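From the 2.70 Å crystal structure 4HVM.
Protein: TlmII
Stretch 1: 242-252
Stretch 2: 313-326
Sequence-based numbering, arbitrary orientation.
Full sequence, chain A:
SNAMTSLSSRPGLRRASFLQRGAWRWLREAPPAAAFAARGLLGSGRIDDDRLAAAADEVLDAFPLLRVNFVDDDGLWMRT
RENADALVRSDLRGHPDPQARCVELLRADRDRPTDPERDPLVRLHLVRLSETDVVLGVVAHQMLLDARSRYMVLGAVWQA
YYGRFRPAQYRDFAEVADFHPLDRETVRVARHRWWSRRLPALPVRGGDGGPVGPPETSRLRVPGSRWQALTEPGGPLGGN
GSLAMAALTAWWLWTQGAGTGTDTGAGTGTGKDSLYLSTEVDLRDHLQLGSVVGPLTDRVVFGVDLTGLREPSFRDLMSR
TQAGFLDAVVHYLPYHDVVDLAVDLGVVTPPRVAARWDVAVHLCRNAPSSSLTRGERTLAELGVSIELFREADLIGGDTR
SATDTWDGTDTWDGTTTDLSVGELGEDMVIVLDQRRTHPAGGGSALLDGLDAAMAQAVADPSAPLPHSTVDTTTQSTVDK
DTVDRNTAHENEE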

# COMPACT_ATOMS: atom_id res chain seq x y z
N SER A 242 6.48 0.85 10.33
CA SER A 242 5.75 -0.41 10.20
C SER A 242 6.55 -1.53 10.87
O SER A 242 6.03 -2.63 11.06
CB SER A 242 5.50 -0.74 8.73
OG SER A 242 6.72 -1.02 8.05
N LEU A 243 7.80 -1.24 11.22
CA LEU A 243 8.67 -2.23 11.84
C LEU A 243 8.37 -2.40 13.33
O LEU A 243 8.55 -3.48 13.88
CB LEU A 243 10.14 -1.88 11.62
CG LEU A 243 10.95 -3.05 11.06
CD1 LEU A 243 10.28 -3.61 9.81
CD2 LEU A 243 12.38 -2.64 10.76
N ALA A 244 7.90 -1.33 13.96
CA ALA A 244 7.43 -1.42 15.34
C ALA A 244 6.16 -2.25 15.37
O ALA A 244 5.93 -3.03 16.29
CB ALA A 244 7.19 -0.04 15.91
N MSE A 245 5.32 -2.07 14.34
CA MSE A 245 4.12 -2.87 14.18
C MSE A 245 4.44 -4.34 13.97
O MSE A 245 3.87 -5.21 14.63
CB MSE A 245 3.30 -2.37 12.99
CG MSE A 245 2.50 -1.12 13.28
SE MSE A 245 1.13 -1.44 14.62
CE MSE A 245 2.05 -0.76 16.20
N ALA A 246 5.36 -4.62 13.05
CA ALA A 246 5.75 -5.99 12.74
C ALA A 246 6.33 -6.70 13.95
O ALA A 246 6.10 -7.90 14.15
CB ALA A 246 6.74 -6.00 11.59
N ALA A 247 7.08 -5.97 14.77
CA ALA A 247 7.68 -6.54 15.97
C ALA A 247 6.62 -6.88 17.01
O ALA A 247 6.65 -7.96 17.60
CB ALA A 247 8.70 -5.58 16.56
N LEU A 248 5.68 -5.96 17.21
CA LEU A 248 4.65 -6.13 18.22
C LEU A 248 3.57 -7.13 17.80
O LEU A 248 3.03 -7.85 18.63
CB LEU A 248 4.03 -4.78 18.60
CG LEU A 248 4.92 -3.85 19.42
CD1 LEU A 248 4.21 -2.53 19.69
CD2 LEU A 248 5.33 -4.52 20.73
N THR A 249 3.27 -7.16 16.50
CA THR A 249 2.31 -8.12 15.97
C THR A 249 2.87 -9.53 16.09
O THR A 249 2.17 -10.46 16.49
CB THR A 249 1.97 -7.84 14.50
OG1 THR A 249 1.37 -6.54 14.38
CG2 THR A 249 1.01 -8.88 13.96
N ALA A 250 4.15 -9.69 15.74
CA ALA A 250 4.83 -10.97 15.87
C ALA A 250 4.91 -11.38 17.33
O ALA A 250 4.81 -12.57 17.65
CB ALA A 250 6.23 -10.89 15.28
N TRP A 251 5.08 -10.41 18.21
CA TRP A 251 5.13 -10.67 19.65
C TRP A 251 3.83 -11.25 20.17
O TRP A 251 3.83 -12.26 20.88
CB TRP A 251 5.47 -9.40 20.42
CG TRP A 251 5.14 -9.49 21.88
CD1 TRP A 251 5.86 -10.11 22.86
CD2 TRP A 251 3.99 -8.92 22.53
NE1 TRP A 251 5.24 -9.97 24.07
CE2 TRP A 251 4.09 -9.25 23.90
CE3 TRP A 251 2.89 -8.18 22.09
CZ2 TRP A 251 3.13 -8.85 24.83
CZ3 TRP A 251 1.94 -7.78 23.02
CH2 TRP A 251 2.07 -8.12 24.37
N TRP A 252 2.72 -10.61 19.83
CA TRP A 252 1.42 -11.04 20.35
C TRP A 252 1.02 -12.40 19.82
O TRP A 252 0.52 -13.24 20.57
CB TRP A 252 0.33 -10.02 20.03
CG TRP A 252 -0.93 -10.31 20.77
CD1 TRP A 252 -1.23 -9.93 22.05
CD2 TRP A 252 -2.06 -11.05 20.30
NE1 TRP A 252 -2.48 -10.38 22.40
CE2 TRP A 252 -3.01 -11.07 21.34
CE3 TRP A 252 -2.36 -11.70 19.09
CZ2 TRP A 252 -4.24 -11.71 21.21
CZ3 TRP A 252 -3.59 -12.33 18.97
CH2 TRP A 252 -4.51 -12.33 20.03
N SER A 313 11.57 -7.90 25.93
CA SER A 313 11.27 -6.48 25.92
C SER A 313 11.02 -6.04 24.48
O SER A 313 11.20 -6.82 23.55
CB SER A 313 12.42 -5.68 26.51
OG SER A 313 13.57 -5.77 25.70
N PHE A 314 10.62 -4.78 24.30
CA PHE A 314 10.44 -4.25 22.95
C PHE A 314 11.76 -4.28 22.19
O PHE A 314 11.79 -4.56 20.99
CB PHE A 314 9.90 -2.82 23.00
CG PHE A 314 9.75 -2.18 21.65
CD1 PHE A 314 8.80 -2.64 20.75
CD2 PHE A 314 10.56 -1.11 21.28
CE1 PHE A 314 8.66 -2.05 19.51
CE2 PHE A 314 10.42 -0.52 20.05
CZ PHE A 314 9.47 -0.99 19.16
N ARG A 315 12.85 -4.00 22.89
CA ARG A 315 14.18 -4.03 22.29
C ARG A 315 14.53 -5.43 21.80
O ARG A 315 15.14 -5.58 20.74
CB ARG A 315 15.24 -3.55 23.27
CG ARG A 315 15.51 -2.05 23.21
CD ARG A 315 16.84 -1.71 23.87
NE ARG A 315 17.14 -0.28 23.78
CZ ARG A 315 16.79 0.61 24.70
NH1 ARG A 315 16.13 0.22 25.78
NH2 ARG A 315 17.10 1.89 24.54
N ASP A 316 14.15 -6.44 22.58
CA ASP A 316 14.40 -7.83 22.22
C ASP A 316 13.75 -8.18 20.89
O ASP A 316 14.39 -8.74 20.00
CB ASP A 316 13.91 -8.78 23.31
CG ASP A 316 14.81 -8.78 24.53
OD1 ASP A 316 16.04 -8.65 24.37
OD2 ASP A 316 14.29 -8.92 25.66
N LEU A 317 12.47 -7.85 20.76
CA LEU A 317 11.71 -8.17 19.55
C LEU A 317 12.07 -7.26 18.39
O LEU A 317 11.99 -7.66 17.24
CB LEU A 317 10.21 -8.11 19.84
CG LEU A 317 9.71 -9.24 20.74
CD1 LEU A 317 8.78 -8.69 21.79
CD2 LEU A 317 9.03 -10.32 19.92
N MSE A 318 12.45 -6.02 18.71
CA MSE A 318 12.87 -5.07 17.69
C MSE A 318 14.16 -5.56 17.04
O MSE A 318 14.33 -5.47 15.83
CB MSE A 318 13.08 -3.69 18.30
CG MSE A 318 13.00 -2.53 17.32
SE MSE A 318 11.28 -2.44 16.42
CE MSE A 318 11.89 -2.95 14.64
N SER A 319 15.05 -6.08 17.87
CA SER A 319 16.33 -6.60 17.40
C SER A 319 16.15 -7.76 16.43
O SER A 319 16.81 -7.84 15.39
CB SER A 319 17.16 -7.04 18.60
OG SER A 319 18.27 -7.80 18.18
N ARG A 320 15.24 -8.67 16.78
CA ARG A 320 15.02 -9.87 15.99
C ARG A 320 14.20 -9.59 14.73
O ARG A 320 14.36 -10.25 13.71
CB ARG A 320 14.37 -10.95 16.85
CG ARG A 320 15.12 -11.18 18.16
CD ARG A 320 14.64 -12.40 18.90
NE ARG A 320 15.48 -12.71 20.05
CZ ARG A 320 15.59 -13.91 20.61
NH1 ARG A 320 16.38 -14.09 21.65
NH2 ARG A 320 14.91 -14.94 20.12
N THR A 321 13.31 -8.59 14.81
CA THR A 321 12.51 -8.18 13.66
C THR A 321 13.39 -7.49 12.63
O THR A 321 13.28 -7.75 11.43
CB THR A 321 11.41 -7.21 14.09
OG1 THR A 321 10.56 -7.83 15.06
CG2 THR A 321 10.57 -6.78 12.89
N GLN A 322 14.26 -6.61 13.10
CA GLN A 322 15.15 -5.85 12.23
C GLN A 322 16.17 -6.76 11.55
O GLN A 322 16.57 -6.52 10.41
CB GLN A 322 15.86 -4.75 13.02
CG GLN A 322 16.77 -3.85 12.20
CD GLN A 322 17.35 -2.72 13.03
OE1 GLN A 322 16.72 -2.25 13.97
NE2 GLN A 322 18.56 -2.29 12.69
N ALA A 323 16.60 -7.80 12.26
CA ALA A 323 17.58 -8.74 11.72
C ALA A 323 16.99 -9.56 10.58
O ALA A 323 17.67 -9.88 9.61
CB ALA A 323 18.10 -9.65 12.82
N GLY A 324 15.71 -9.91 10.71
CA GLY A 324 15.03 -10.68 9.69
C GLY A 324 14.70 -9.83 8.48
O GLY A 324 14.83 -10.27 7.34
N PHE A 325 14.28 -8.59 8.74
CA PHE A 325 13.88 -7.68 7.67
C PHE A 325 15.06 -7.27 6.80
O PHE A 325 15.00 -7.37 5.58
CB PHE A 325 13.21 -6.44 8.26
CG PHE A 325 12.82 -5.41 7.23
CD1 PHE A 325 11.70 -5.60 6.43
CD2 PHE A 325 13.56 -4.25 7.08
CE1 PHE A 325 11.34 -4.65 5.49
CE2 PHE A 325 13.20 -3.30 6.15
CZ PHE A 325 12.09 -3.49 5.35
N LEU A 326 16.13 -6.80 7.43
CA LEU A 326 17.32 -6.38 6.70
C LEU A 326 17.96 -7.53 5.94
O LEU A 326 18.54 -7.34 4.87
CB LEU A 326 18.34 -5.74 7.66
CG LEU A 326 17.92 -4.41 8.28
CD1 LEU A 326 18.95 -3.94 9.27
CD2 LEU A 326 17.73 -3.38 7.19

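Two helices, 242-252 and 314-326, pack at 111° between their N-to-C directions, with axes 8.9 Å apart at closest approach. No hydrogen bond crosses between them. The contact is mainly apolar and buries 532 Å², both sides summed. Leu 243, Ala 247, Leu 317 and Thr 321 are buried.

The crossing is tightest at Ala 247 and Thr 321, whose CA atoms lie 5.6 Å apart. The small alanine side chain suits backbones this near. Both CA and CB of Ala 247 lie 3.3 Å from Thr 321 OG1. Ala 247 CB lies 4.1 Å from Met 318 SE. Thr 321 OG1 donates to Leu 317 O at 2.6 Å within its own helix, so its hydroxyl is satisfied in this apolar setting.

Aliphatic contacts extend from this point. Leu 243 points toward the other helix and has the largest covered area of any residue here. Leu 243 CB is 3.7 Å from Met 318 CE, in a selenomethionine whose long side chain starts sideways and reaches nearer at its end.

Aromatic rings take part in three places. Leu 243 CD1 makes a CH-pi contact over one face of Phe 325, 4.2 Å from the ring centroid. The edge of Phe 314 meets Leu 248 and Ala 244, with Leu 248 CD2 3.9 Å from Phe 314 CD1. Trp 251 CD1 lies 3.4 Å from Leu 317 CD1, in an oblique approach.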